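Local coordinates for protein sulfate transporter 4.1, chloroplastic (Arabidopsis thaliana, PDB 7LHV) that carries sulfate across the membrane together with protons, as a secondary active symporter of the SLC26/SulP family, at residues Gly509-Arg514 against Ile530-Ser535. Sequence-based numbering, arbitrary orientation.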
# COMPACT_ATOMS: atom_id res chain seq x y z
N GLY A 509 -27.12 2.77 -24.32
CA GLY A 509 -26.26 1.62 -24.49
C GLY A 509 -25.10 1.59 -23.52
O GLY A 509 -25.07 2.34 -22.54
N THR A 510 -24.14 0.73 -23.80
CA THR A 510 -23.01 0.49 -22.91
C THR A 510 -21.80 0.17 -23.78
O THR A 510 -21.80 0.47 -24.98
CB THR A 510 -23.35 -0.61 -21.89
OG1 THR A 510 -22.21 -0.87 -21.06
CG2 THR A 510 -23.78 -1.88 -22.59
N THR A 511 -20.77 -0.42 -23.18
CA THR A 511 -19.51 -0.65 -23.87
C THR A 511 -19.74 -1.32 -25.21
O THR A 511 -20.50 -2.29 -25.32
CB THR A 511 -18.60 -1.52 -23.00
OG1 THR A 511 -18.66 -1.08 -21.64
CG2 THR A 511 -17.17 -1.44 -23.49
N VAL A 512 -19.08 -0.79 -26.24
CA VAL A 512 -19.21 -1.36 -27.58
C VAL A 512 -18.22 -2.48 -27.84
O VAL A 512 -18.44 -3.29 -28.75
CB VAL A 512 -19.03 -0.27 -28.66
CG1 VAL A 512 -20.04 0.83 -28.47
CG2 VAL A 512 -17.62 0.30 -28.61
N TYR A 513 -17.13 -2.56 -27.07
CA TYR A 513 -16.10 -3.55 -27.35
C TYR A 513 -16.59 -4.97 -27.08
O TYR A 513 -16.37 -5.88 -27.88
CB TYR A 513 -14.85 -3.25 -26.52
CG TYR A 513 -14.22 -1.91 -26.83
CD1 TYR A 513 -13.65 -1.66 -28.07
CD2 TYR A 513 -14.21 -0.89 -25.88
CE1 TYR A 513 -13.08 -0.43 -28.35
CE2 TYR A 513 -13.64 0.33 -26.16
CZ TYR A 513 -13.08 0.56 -27.40
OH TYR A 513 -12.51 1.78 -27.68
N ARG A 514 -17.27 -5.17 -25.95
CA ARG A 514 -17.68 -6.52 -25.56
C ARG A 514 -19.15 -6.65 -25.24
O ARG A 514 -19.75 -7.69 -25.53
CB ARG A 514 -16.85 -6.98 -24.35
N ILE A 530 -18.38 9.24 -26.75
CA ILE A 530 -19.04 9.19 -25.44
C ILE A 530 -18.25 8.25 -24.55
O ILE A 530 -18.10 7.07 -24.87
CB ILE A 530 -20.50 8.75 -25.56
CG1 ILE A 530 -21.19 9.50 -26.70
CG2 ILE A 530 -21.23 8.97 -24.25
CD1 ILE A 530 -22.46 8.85 -27.18
N VAL A 531 -17.75 8.78 -23.44
CA VAL A 531 -16.86 8.05 -22.54
C VAL A 531 -17.51 7.97 -21.17
O VAL A 531 -17.98 8.99 -20.64
CB VAL A 531 -15.48 8.71 -22.46
CG1 VAL A 531 -14.69 8.16 -21.30
CG2 VAL A 531 -14.72 8.50 -23.75
N ARG A 532 -17.53 6.78 -20.59
CA ARG A 532 -18.04 6.56 -19.24
C ARG A 532 -16.93 6.00 -18.37
O ARG A 532 -16.28 5.01 -18.74
CB ARG A 532 -19.22 5.59 -19.26
CG ARG A 532 -19.92 5.40 -17.94
CD ARG A 532 -20.94 4.28 -18.04
NE ARG A 532 -20.29 2.99 -18.25
CZ ARG A 532 -20.82 1.99 -18.94
NH1 ARG A 532 -22.02 2.09 -19.48
NH2 ARG A 532 -20.13 0.86 -19.07
N ILE A 533 -16.70 6.64 -17.23
CA ILE A 533 -15.70 6.18 -16.27
C ILE A 533 -16.41 5.30 -15.26
O ILE A 533 -17.14 5.79 -14.40
CB ILE A 533 -14.99 7.36 -15.59
CG1 ILE A 533 -14.24 8.20 -16.62
CG2 ILE A 533 -14.04 6.85 -14.52
CD1 ILE A 533 -14.95 9.48 -16.98
N ASP A 534 -16.20 3.99 -15.35
CA ASP A 534 -16.91 3.04 -14.50
C ASP A 534 -16.27 2.92 -13.13
O ASP A 534 -15.99 1.81 -12.67
CB ASP A 534 -16.96 1.67 -15.17
CG ASP A 534 -17.73 1.68 -16.47
OD1 ASP A 534 -18.79 2.34 -16.54
OD2 ASP A 534 -17.28 1.02 -17.44
N SER A 535 -16.05 4.05 -12.46
CA SER A 535 -15.43 4.07 -11.14
C SER A 535 -15.43 5.48 -10.57
O SER A 535 -15.49 6.45 -11.33
CB SER A 535 -14.00 3.54 -11.20
OG SER A 535 -13.27 4.19 -12.23
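Thr510 OG1 sits in the fork of the Arg532 guanidinium, weakly bonded by both terminal nitrogens: NH1 and NH2 of Arg532 each lie 3.4 Å from Thr510 OG1, with N-H...O angles of 152°. The hydroxyl meets the group at its edge, near its plane, so the two long bonds share one oxygen almost evenly. With chi1 at 177°, Thr510 swings OG1 anti to its own N and over to the arginine; the same oxygen also bonds Asn515 just beyond. Thr511 crosses the arginine at about a right angle, its OG1 3.5 Å from Arg532 NH2, a contact without a hydrogen bond. Asp534 is the charge partner of the guanidinium: Arg532 NH2 reaches Asp534 OD2 at 3.3 Å on its syn side, nearly straight at 167°, and OD2 lies in the guanidinium plane at its edge. The approach of Asp534 OD1 to Arg532 NE is modelled implausibly short, so its detail is doubtful. His500 also bonds OD2, and the bend of the arginine chain at chi3 turns the guanidinium back to this carboxylate. A leucine in place of Arg532 would probably leave Asp534 without its charge partner and Thr510 without its tie to the strand. Arg532 leaves strand 527-533 and lies over Ala502 and Leu504 of the antiparallel edge strand 501-504 to meet the loop that follows it, in the mixed beta-sheet of the STAS domain.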